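Local coordinates for protein rubber oxygenase (Streptomyces sp., PDB 5O1L) that cleaves the double bonds of poly(cis-1,4-isoprene) in natural and synthetic rubber by adding dioxygen, using one non-covalently bound b-type heme, at residues D56-P61 with K193-H198; V62-I67 with V201-P206; A77-W82 with E99-A104. One frame throughout, in Å; residues are numbered along the deposited sequence. Where two conformers were deposited one is given.

Contact 1 of 3, residues D56-P61 with K193-H198. With HEM (protoporphyrin IX containing Fe), chain C.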
loop_
_atom_site.group_PDB
_atom_site.type_symbol
_atom_site.label_atom_id
_atom_site.label_comp_id
_atom_site.label_asym_id
_atom_site.label_seq_id
_atom_site.Cartn_x
_atom_site.Cartn_y
_atom_site.Cartn_z
ATOM N N ASP A 56 9.117 -12.234 -9.642
ATOM C CA ASP A 56 8.417 -11.805 -10.856
ATOM C C ASP A 56 9.167 -12.385 -12.065
ATOM O O ASP A 56 10.110 -11.801 -12.574
ATOM C CB ASP A 56 8.307 -10.290 -10.913
ATOM C CG ASP A 56 7.371 -9.773 -12.011
ATOM O OD1 ASP A 56 7.191 -10.478 -13.005
ATOM O OD2 ASP A 56 6.850 -8.643 -11.862
ATOM N N GLU A 57 8.742 -13.558 -12.513
ATOM C CA GLU A 57 9.416 -14.288 -13.570
ATOM C C GLU A 57 9.509 -13.520 -14.881
ATOM O O GLU A 57 10.539 -13.633 -15.560
ATOM C CB GLU A 57 8.666 -15.616 -13.852
ATOM C CG GLU A 57 9.452 -16.576 -14.698
ATOM C CD GLU A 57 8.842 -17.975 -14.676
ATOM O OE1 GLU A 57 9.608 -18.975 -14.731
ATOM O OE2 GLU A 57 7.586 -18.080 -14.607
ATOM N N GLU A 58 8.510 -12.716 -15.197
ATOM C CA GLU A 58 8.493 -11.933 -16.416
ATOM C C GLU A 58 9.343 -10.673 -16.283
ATOM O O GLU A 58 10.091 -10.326 -17.199
ATOM C CB GLU A 58 7.082 -11.511 -16.838
ATOM C CG GLU A 58 6.186 -12.701 -17.184
ATOM C CD GLU A 58 4.702 -12.360 -17.285
ATOM O OE1 GLU A 58 4.230 -11.329 -16.778
ATOM O OE2 GLU A 58 3.939 -13.156 -17.848
ATOM N N ALA A 59 9.217 -9.944 -15.196
ATOM C CA ALA A 59 9.893 -8.657 -15.057
ATOM C C ALA A 59 11.361 -8.777 -14.638
ATOM O O ALA A 59 12.202 -7.985 -15.032
ATOM C CB ALA A 59 9.189 -7.749 -14.057
ATOM N N ASP A 60 11.698 -9.735 -13.813
ATOM C CA ASP A 60 12.994 -9.760 -13.181
ATOM C C ASP A 60 14.163 -9.817 -14.204
ATOM O O ASP A 60 15.071 -9.000 -14.094
ATOM C CB ASP A 60 13.071 -10.853 -12.108
ATOM C CG ASP A 60 12.222 -10.542 -10.853
ATOM O OD1 ASP A 60 11.873 -9.382 -10.629
ATOM O OD2 ASP A 60 11.958 -11.512 -10.098
ATOM N N PRO A 61 14.101 -10.748 -15.145
ATOM C CA PRO A 61 15.229 -10.819 -16.111
ATOM C C PRO A 61 15.299 -9.606 -17.027
ATOM O O PRO A 61 16.412 -9.213 -17.422
ATOM C CB PRO A 61 14.936 -12.088 -16.903
ATOM C CG PRO A 61 13.530 -12.489 -16.579
ATOM C CD PRO A 61 13.156 -11.888 -15.282
ATOM N N LYS A 193 4.941 0.666 -13.808
ATOM C CA LYS A 193 6.197 1.248 -13.352
ATOM C C LYS A 193 6.619 0.674 -12.019
ATOM O O LYS A 193 7.804 0.441 -11.812
ATOM C CB LYS A 193 6.035 2.768 -13.283
ATOM C CG LYS A 193 5.950 3.431 -14.677
ATOM C CD LYS A 193 5.905 4.936 -14.582
ATOM C CE LYS A 193 5.806 5.546 -15.959
ATOM N NZ LYS A 193 5.804 7.023 -15.902
ATOM N N THR A 194 5.674 0.453 -11.067
ATOM C CA THR A 194 6.001 -0.148 -9.790
ATOM C C THR A 194 6.545 -1.526 -9.954
ATOM O O THR A 194 7.510 -1.922 -9.291
ATOM C CB THR A 194 4.773 -0.106 -8.861
ATOM O OG1 THR A 194 4.316 1.257 -8.676
ATOM C CG2 THR A 194 5.090 -0.831 -7.528
ATOM N N ARG A 195 5.886 -2.330 -10.811
ATOM C CA ARG A 195 6.385 -3.665 -11.081
ATOM C C ARG A 195 7.835 -3.646 -11.552
ATOM O O ARG A 195 8.672 -4.460 -11.152
ATOM C CB ARG A 195 5.437 -4.311 -12.067
ATOM C CG ARG A 195 5.651 -5.717 -12.380
ATOM C CD ARG A 195 4.484 -6.293 -13.107
ATOM N NE ARG A 195 4.887 -7.597 -13.423
ATOM C CZ ARG A 195 4.340 -8.390 -14.305
ATOM N NH1 ARG A 195 3.352 -7.963 -15.008
ATOM N NH2 ARG A 195 4.851 -9.593 -14.518
ATOM N N MET A 196 8.156 -2.664 -12.385
ATOM C CA MET A 196 9.518 -2.515 -12.903
ATOM C C MET A 196 10.490 -2.031 -11.795
ATOM O O MET A 196 11.615 -2.581 -11.695
ATOM C CB MET A 196 9.563 -1.520 -14.067
ATOM C CG MET A 196 8.803 -1.943 -15.298
ATOM S SD MET A 196 8.593 -0.587 -16.514
ATOM C CE MET A 196 10.266 -0.041 -16.652
ATOM N N VAL A 197 10.069 -1.086 -10.959
ATOM C CA VAL A 197 10.863 -0.656 -9.811
ATOM C C VAL A 197 11.175 -1.871 -8.934
ATOM O O VAL A 197 12.325 -2.125 -8.538
ATOM C CB VAL A 197 10.232 0.459 -8.990
ATOM C CG1 VAL A 197 11.021 0.700 -7.716
ATOM C CG2 VAL A 197 10.139 1.697 -9.826
ATOM N N HIS A 198 10.142 -2.661 -8.551
ATOM C CA HIS A 198 10.382 -3.775 -7.693
ATOM C C HIS A 198 11.374 -4.746 -8.362
ATOM O O HIS A 198 12.204 -5.290 -7.655
ATOM C CB HIS A 198 9.034 -4.462 -7.371
ATOM C CG HIS A 198 8.178 -3.727 -6.385
ATOM N ND1 HIS A 198 6.836 -4.021 -6.255
ATOM C CD2 HIS A 198 8.475 -2.789 -5.437
ATOM C CE1 HIS A 198 6.362 -3.255 -5.276
ATOM N NE2 HIS A 198 7.302 -2.485 -4.768
HETATM C CHA HEM C . 8.955 1.023 -4.685
HETATM C CHB HEM C . 4.303 0.219 -4.182
HETATM C CHC HEM C . 5.259 -3.872 -1.885
HETATM C CHD HEM C . 9.817 -2.499 -1.525
HETATM C C1A HEM C . 7.609 1.075 -4.764
HETATM C C2A HEM C . 6.934 2.136 -5.475
HETATM C C3A HEM C . 5.622 1.931 -5.296
HETATM C C4A HEM C . 5.453 0.765 -4.556
HETATM C CMA HEM C . 4.544 2.838 -5.839
HETATM C CAA HEM C . 7.561 3.309 -6.266
HETATM C CBA HEM C . 7.930 4.451 -5.300
HETATM C CGA HEM C . 8.110 5.710 -6.068
HETATM O O1A HEM C . 9.206 5.781 -6.636
HETATM O O2A HEM C . 7.156 6.580 -6.111
HETATM C C1B HEM C . 4.156 -1.004 -3.535
HETATM C C2B HEM C . 2.882 -1.575 -3.263
HETATM C C3B HEM C . 3.092 -2.727 -2.646
HETATM C C4B HEM C . 4.531 -2.879 -2.489
HETATM C CMB HEM C . 1.525 -1.005 -3.622
HETATM C CAB HEM C . 2.259 -3.810 -2.187
HETATM C CBB HEM C . 0.835 -3.902 -2.288
HETATM C C1C HEM C . 6.611 -3.871 -1.576
HETATM C C2C HEM C . 7.198 -4.833 -0.660
HETATM C C3C HEM C . 8.491 -4.428 -0.601
HETATM C C4C HEM C . 8.608 -3.217 -1.395
HETATM C CMC HEM C . 6.531 -6.039 -0.067
HETATM C CAC HEM C . 9.576 -5.027 0.191
HETATM C CBC HEM C . 9.619 -6.223 0.901
HETATM C C1D HEM C . 9.963 -1.413 -2.349
HETATM C C2D HEM C . 11.257 -0.750 -2.609
HETATM C C3D HEM C . 11.039 0.229 -3.480
HETATM C C4D HEM C . 9.613 0.163 -3.808
HETATM C CMD HEM C . 12.501 -1.129 -1.897
HETATM C CAD HEM C . 12.074 1.237 -4.035
HETATM C CBD HEM C . 12.155 2.391 -3.044
HETATM C CGD HEM C . 13.231 3.371 -3.526
HETATM O O1D HEM C . 12.853 4.530 -3.808
HETATM O O2D HEM C . 14.449 3.066 -3.649
HETATM N NA HEM C . 6.692 0.224 -4.234
HETATM N NB HEM C . 5.086 -1.820 -3.022
HETATM N NC HEM C . 7.447 -2.875 -1.999
HETATM N ND HEM C . 9.017 -0.876 -3.159
HETATM FE FE HEM C . 7.081 -1.357 -3.122
HETATM O O HOH W 1 8.141 -6.884 -10.167
HETATM O O HOH W 2 2.326 -9.606 -17.229
#
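A largely buried salt-bridge network, with Glu58 at its exposed edge, joins the turn leading into helix 59-68 to the middle of helix 187-204, the helix that carries the heme ligand. Arg195 lies at its heart and grips the carboxylate of Asp56 side-on: NE donates to the syn lone pair of Asp56 OD2 at 2.7 Å, and NH2 donates to Asp56 OD1 at 2.9 Å in a straight bond. The two planes are only 17° apart, so the pair forms a nearly flat double bridge. A second hydrogen of NH2 goes to Glu58 OE1, also at 2.9 Å, met on the anti side of that carboxylate. With CG anti to the backbone N (chi1 -173°) and the chain extended as far as NE, Arg195 spans the gap to both acids. Asp56 OD1 also accepts from Ala59 N at 3.0 Å, from well above the carboxylate plane, so one oxygen makes a capping bond to the turn leading into the helix and also holds the arginine. Water 1 donates to both Asp56 OD2 and Arg195 O, while water 2 links Glu58 OE1 to Arg195 NH1. Replacing the arginine by an alanine would remove the guanidinium, and is likely to leave the carboxylates of Asp56 and Glu58 close together without their shared cation. One turn further along the same helix, His198 NE2 binds the heme iron at 2.0 Å as its axial ligand, with Thr194 CG2 over one face of the imidazole ring. The network therefore fastens the turn before helix 59-68 to the helix that holds the heme. Helix 95-104 packs alongside, Phe100 touching both Ala59 and Arg195, Ala104 touching Arg195 and His103 reaching Glu58.

Contact 2 of 3, residues V62-I67 with V201-P206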
loop_
_atom_site.group_PDB
_atom_site.type_symbol
_atom_site.label_atom_id
_atom_site.label_comp_id
_atom_site.label_asym_id
_atom_site.label_seq_id
_atom_site.Cartn_x
_atom_site.Cartn_y
_atom_site.Cartn_z
ATOM N N VAL A 62 14.157 -9.024 -17.354
ATOM C CA VAL A 62 14.127 -7.831 -18.193
ATOM C C VAL A 62 14.802 -6.673 -17.511
ATOM O O VAL A 62 15.673 -5.956 -18.102
ATOM C CB VAL A 62 12.717 -7.499 -18.683
ATOM C CG1 VAL A 62 12.741 -6.166 -19.436
ATOM C CG2 VAL A 62 12.190 -8.663 -19.566
ATOM N N LEU A 63 14.432 -6.385 -16.272
ATOM C CA LEU A 63 15.026 -5.294 -15.555
ATOM C C LEU A 63 16.493 -5.479 -15.248
ATOM O O LEU A 63 17.257 -4.515 -15.281
ATOM C CB LEU A 63 14.212 -4.916 -14.306
ATOM C CG LEU A 63 13.136 -3.862 -14.562
ATOM C CD1 LEU A 63 13.675 -2.499 -14.989
ATOM C CD2 LEU A 63 12.116 -4.362 -15.541
ATOM N N ALA A 64 16.902 -6.731 -15.010
ATOM C CA ALA A 64 18.289 -7.028 -14.760
ATOM C C ALA A 64 19.067 -6.662 -16.039
ATOM O O ALA A 64 20.118 -6.026 -15.913
ATOM C CB ALA A 64 18.458 -8.501 -14.432
ATOM N N ALA A 65 18.542 -7.001 -17.201
ATOM C CA ALA A 65 19.218 -6.723 -18.502
ATOM C C ALA A 65 19.269 -5.238 -18.777
ATOM O O ALA A 65 20.347 -4.698 -19.123
ATOM C CB ALA A 65 18.554 -7.442 -19.626
ATOM N N VAL A 66 18.166 -4.527 -18.539
ATOM C CA VAL A 66 18.127 -3.085 -18.694
ATOM C C VAL A 66 19.169 -2.390 -17.813
ATOM O O VAL A 66 19.943 -1.533 -18.296
ATOM C CB VAL A 66 16.694 -2.549 -18.469
ATOM C CG1 VAL A 66 16.670 -1.028 -18.391
ATOM C CG2 VAL A 66 15.780 -3.098 -19.577
ATOM N N ILE A 67 19.296 -2.783 -16.568
ATOM C CA ILE A 67 20.229 -2.189 -15.671
ATOM C C ILE A 67 21.694 -2.507 -16.146
ATOM O O ILE A 67 22.502 -1.599 -16.275
ATOM C CB ILE A 67 20.018 -2.662 -14.236
ATOM C CG1 ILE A 67 18.716 -2.042 -13.712
ATOM C CG2 ILE A 67 21.155 -2.240 -13.350
ATOM C CD1 ILE A 67 18.144 -2.758 -12.486
ATOM N N VAL A 201 14.825 -3.466 -7.917
ATOM C CA VAL A 201 15.239 -3.695 -6.541
ATOM C C VAL A 201 15.716 -5.098 -6.291
ATOM O O VAL A 201 16.652 -5.311 -5.516
ATOM C CB VAL A 201 14.128 -3.264 -5.564
ATOM C CG1 VAL A 201 14.440 -3.641 -4.118
ATOM C CG2 VAL A 201 13.947 -1.738 -5.692
ATOM N N ARG A 202 15.071 -6.065 -6.917
ATOM C CA ARG A 202 15.442 -7.474 -6.737
ATOM C C ARG A 202 16.839 -7.727 -7.299
ATOM O O ARG A 202 17.549 -8.603 -6.823
ATOM C CB ARG A 202 14.424 -8.388 -7.373
ATOM C CG ARG A 202 13.075 -8.357 -6.694
ATOM C CD ARG A 202 12.218 -9.519 -7.155
ATOM N NE ARG A 202 10.844 -9.317 -6.695
ATOM C CZ ARG A 202 9.929 -8.726 -7.436
ATOM N NH1 ARG A 202 10.095 -8.338 -8.705
ATOM N NH2 ARG A 202 8.740 -8.438 -6.832
ATOM N N HIS A 203 17.209 -6.989 -8.341
ATOM C CA HIS A 203 18.565 -7.090 -8.880
ATOM C C HIS A 203 19.572 -6.315 -8.015
ATOM O O HIS A 203 20.726 -6.757 -7.830
ATOM C CB HIS A 203 18.533 -6.594 -10.302
ATOM C CG HIS A 203 19.816 -6.797 -11.059
ATOM N ND1 HIS A 203 20.538 -5.753 -11.585
ATOM C CD2 HIS A 203 20.491 -7.930 -11.367
ATOM C CE1 HIS A 203 21.620 -6.231 -12.178
ATOM N NE2 HIS A 203 21.634 -7.542 -12.035
ATOM N N LEU A 204 19.175 -5.197 -7.435
ATOM C CA LEU A 204 20.065 -4.282 -6.723
ATOM C C LEU A 204 20.317 -4.639 -5.284
ATOM O O LEU A 204 21.477 -4.644 -4.841
ATOM C CB LEU A 204 19.550 -2.837 -6.799
ATOM C CG LEU A 204 19.578 -2.366 -8.247
ATOM C CD1 LEU A 204 18.825 -1.064 -8.391
ATOM C CD2 LEU A 204 21.013 -2.189 -8.744
ATOM N N LEU A 205 19.268 -4.903 -4.492
ATOM C CA LEU A 205 19.439 -5.049 -3.057
ATOM C C LEU A 205 20.386 -6.210 -2.680
ATOM O O LEU A 205 21.080 -6.054 -1.676
ATOM C CB LEU A 205 18.105 -5.177 -2.303
ATOM C CG LEU A 205 17.490 -3.903 -1.812
ATOM C CD1 LEU A 205 16.123 -4.163 -1.123
ATOM C CD2 LEU A 205 18.350 -3.054 -0.870
ATOM N N PRO A 206 20.341 -7.356 -3.411
ATOM C CA PRO A 206 21.287 -8.411 -3.011
ATOM C C PRO A 206 22.744 -8.016 -3.170
ATOM O O PRO A 206 23.601 -8.679 -2.599
ATOM C CB PRO A 206 20.903 -9.574 -3.906
ATOM C CG PRO A 206 19.446 -9.370 -4.132
ATOM C CD PRO A 206 19.408 -7.898 -4.423
#
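Helix-helix packing near the protein surface brings helix 59-68 against the last turns of helix 187-204. The nearest CA atoms across the contact, those of Ala64 and His203, lie 5.9 Å apart. Here the small methyl group of Ala64 sits over one face of the imidazole in a CH-pi contact: CB is 4.0 Å from the centroid of the His203 ring, 22° off its normal, displaced toward the CD2 rim. The ring gets there because CG of His203 is anti to the backbone N (chi1 -173°), which swings it out toward helix 59-68. Ile67, one turn beyond Ala64, slides past the imidazole in the opposite direction, and its CD1 and CG2 close on the ND1 side, with CD1 3.9 Å from His203 ND1. That nitrogen is buried by the contact and has no hydrogen-bonding partner in the model. Ile67 CD1 also makes a looser apolar contact with Leu204 CD1, at 4.5 Å. Around this patch, Ile67 leans on Ala200 of helix 187-204 and on Val72 of helix 72-79, while Leu205 packs against Ala151 and Tyr154 of helix 146-154.

Contact 3 of 3, residues A77-W82 with E99-A104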
loop_
_atom_site.group_PDB
_atom_site.type_symbol
_atom_site.label_atom_id
_atom_site.label_comp_id
_atom_site.label_asym_id
_atom_site.label_seq_id
_atom_site.Cartn_x
_atom_site.Cartn_y
_atom_site.Cartn_z
ATOM N N ALA A 77 14.048 8.589 -18.885
ATOM C CA ALA A 77 13.640 9.754 -19.641
ATOM C C ALA A 77 12.508 9.465 -20.640
ATOM O O ALA A 77 11.680 10.289 -20.855
ATOM C CB ALA A 77 14.873 10.302 -20.376
ATOM N N LEU A 78 12.496 8.273 -21.218
ATOM C CA LEU A 78 11.379 7.849 -22.089
ATOM C C LEU A 78 10.118 7.641 -21.302
ATOM O O LEU A 78 9.059 8.137 -21.651
ATOM C CB LEU A 78 11.757 6.580 -22.807
ATOM C CG LEU A 78 12.768 6.774 -23.904
ATOM C CD1 LEU A 78 13.397 5.435 -24.252
ATOM C CD2 LEU A 78 12.068 7.470 -25.083
ATOM N N LEU A 79 10.237 6.982 -20.165
ATOM C CA LEU A 79 9.037 6.664 -19.382
ATOM C C LEU A 79 8.422 7.832 -18.690
ATOM O O LEU A 79 7.230 7.805 -18.384
ATOM C CB LEU A 79 9.307 5.519 -18.444
ATOM C CG LEU A 79 9.456 4.222 -19.302
ATOM C CD1 LEU A 79 9.572 3.066 -18.362
ATOM C CD2 LEU A 79 8.388 3.926 -20.367
ATOM N N LYS A 80 9.170 8.899 -18.526
ATOM C CA LYS A 80 8.636 10.127 -17.985
ATOM C C LYS A 80 7.486 10.613 -18.826
ATOM O O LYS A 80 6.602 11.235 -18.316
ATOM C CB LYS A 80 9.723 11.230 -17.936
ATOM C CG LYS A 80 9.731 12.103 -16.711
ATOM C CD LYS A 80 11.040 12.881 -16.628
ATOM C CE LYS A 80 11.101 13.947 -17.729
ATOM N NZ LYS A 80 11.963 15.119 -17.375
ATOM N N GLN A 81 7.507 10.311 -20.124
ATOM C CA GLN A 81 6.489 10.714 -21.066
ATOM C C GLN A 81 5.230 9.837 -21.064
ATOM O O GLN A 81 4.271 10.199 -21.675
ATOM C CB GLN A 81 7.058 10.690 -22.506
ATOM C CG GLN A 81 8.279 11.593 -22.712
ATOM C CD GLN A 81 8.816 11.461 -24.144
ATOM O OE1 GLN A 81 9.468 10.465 -24.495
ATOM N NE2 GLN A 81 8.595 12.477 -24.968
ATOM N N TRP A 82 5.264 8.710 -20.393
ATOM C CA TRP A 82 4.154 7.753 -20.364
ATOM C C TRP A 82 3.372 7.962 -19.070
ATOM O O TRP A 82 3.863 7.629 -18.043
ATOM C CB TRP A 82 4.714 6.320 -20.483
ATOM C CG TRP A 82 3.602 5.298 -20.656
ATOM C CD1 TRP A 82 2.590 5.368 -21.563
ATOM C CD2 TRP A 82 3.392 4.094 -19.890
ATOM N NE1 TRP A 82 1.753 4.279 -21.432
ATOM C CE2 TRP A 82 2.219 3.485 -20.405
ATOM C CE3 TRP A 82 4.095 3.455 -18.905
ATOM C CZ2 TRP A 82 1.738 2.289 -19.915
ATOM C CZ3 TRP A 82 3.590 2.273 -18.395
ATOM C CH2 TRP A 82 2.430 1.696 -18.905
ATOM N N GLU A 99 8.323 -5.103 -25.002
ATOM C CA GLU A 99 7.483 -6.292 -25.040
ATOM C C GLU A 99 6.915 -6.581 -23.639
ATOM O O GLU A 99 5.720 -6.856 -23.523
ATOM C CB GLU A 99 8.299 -7.487 -25.540
ATOM C CG GLU A 99 7.658 -8.841 -25.565
ATOM C CD GLU A 99 8.567 -9.842 -26.275
ATOM O OE1 GLU A 99 9.490 -10.403 -25.636
ATOM O OE2 GLU A 99 8.396 -9.993 -27.501
ATOM N N PHE A 100 7.774 -6.485 -22.630
ATOM C CA PHE A 100 7.318 -6.666 -21.228
ATOM C C PHE A 100 6.215 -5.695 -20.935
ATOM O O PHE A 100 5.163 -6.094 -20.347
ATOM C CB PHE A 100 8.455 -6.541 -20.232
ATOM C CG PHE A 100 7.972 -6.414 -18.813
ATOM C CD1 PHE A 100 7.519 -7.567 -18.171
ATOM C CD2 PHE A 100 7.828 -5.159 -18.188
ATOM C CE1 PHE A 100 6.988 -7.454 -16.918
ATOM C CE2 PHE A 100 7.238 -5.091 -16.930
ATOM C CZ PHE A 100 6.860 -6.252 -16.318
ATOM N N MET A 101 6.380 -4.429 -21.239
ATOM C CA MET A 101 5.415 -3.396 -20.841
ATOM C C MET A 101 4.100 -3.545 -21.558
ATOM O O MET A 101 3.026 -3.317 -20.969
ATOM C CB MET A 101 5.983 -1.962 -21.061
ATOM C CG MET A 101 7.093 -1.697 -20.110
ATOM S SD MET A 101 7.823 -0.047 -20.310
ATOM C CE MET A 101 6.489 0.860 -19.520
ATOM N N GLU A 102 4.156 -3.958 -22.817
ATOM C CA GLU A 102 2.929 -4.138 -23.595
ATOM C C GLU A 102 2.076 -5.271 -22.976
ATOM O O GLU A 102 0.858 -5.186 -22.984
ATOM C CB GLU A 102 3.263 -4.387 -25.097
ATOM C CG GLU A 102 3.244 -3.071 -25.905
ATOM C CD GLU A 102 1.850 -2.341 -25.815
ATOM O OE1 GLU A 102 0.834 -3.030 -26.126
ATOM O OE2 GLU A 102 1.684 -1.108 -25.394
ATOM N N HIS A 103 2.739 -6.305 -22.476
ATOM C CA HIS A 103 2.052 -7.385 -21.800
ATOM C C HIS A 103 1.574 -6.975 -20.401
ATOM O O HIS A 103 0.415 -7.240 -20.023
ATOM C CB HIS A 103 3.028 -8.558 -21.714
ATOM C CG HIS A 103 2.423 -9.806 -21.156
ATOM N ND1 HIS A 103 1.365 -10.444 -21.769
ATOM C CD2 HIS A 103 2.731 -10.541 -20.058
ATOM C CE1 HIS A 103 1.041 -11.522 -21.079
ATOM N NE2 HIS A 103 1.855 -11.604 -20.036
ATOM N N ALA A 104 2.452 -6.273 -19.673
ATOM C CA ALA A 104 2.142 -5.906 -18.299
ATOM C C ALA A 104 1.033 -4.901 -18.176
ATOM O O ALA A 104 0.359 -4.859 -17.110
ATOM C CB ALA A 104 3.388 -5.389 -17.645
#
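Met101 and Leu79 reach toward each other tip to tip, and the same methionine methyl group meets the indole of Trp82, which approaches from the Leu79 side, opposite to the methionine. The thioether points across the gap between helix 95-104 and the end of helix 72-79, where the backbones stay well apart: the nearest CA atoms, those of Leu79 and Met101, are 10.8 Å from each other, and side chains alone bridge the distance. Met101 is extended from CA to SD but bent at its last torsion (chi3 76°), which turns CE toward the six-membered ring of Trp82. CE comes to 3.4 Å from Trp82 CZ3 and to 3.6 Å from Trp82 CE3, approaching the indole obliquely. The two methyl groups of Leu79 lie on the same thioether, CD2 being 3.7 Å from Met101 CE, while SD is 4.0 Å from Leu79 CD2. A type I turn from Leu79 to Trp82, closed by a bond from Trp82 N to Leu79 O, sets both of these side chains on the methionine. Helix 187-204 adjoins the cluster, with Met196 touching Leu79 and Val189 touching Trp82, whereas the indole NE1 donates to Gln87 O. All three residues are buried and meet only through carbon and sulfur, so the contact depends on van der Waals fit and exclusion of water, with the indole N-H satisfied outside it.

From the N terminus, the turn and first residues of helix 59-68 are used in contact 1 and the following residues in contact 2; their partners on helix 187-204 come in the same order, so the two loops cross. Each closes over more than 130 residues. Contact 3 closes a short loop, with 16 residues between its segments, linking the end of helix 72-79 with helix 95-104, nested inside both. The salt bridge of Asp60 OD1 with Arg202 NH1 joins contacts 1 and 2, whereas Lys193 NZ probably donates to Leu79 O and Trp82 O, tying contact 3 to contact 1. Together they fasten three N-terminal helices to the heme-ligating helix of the catalytic domain.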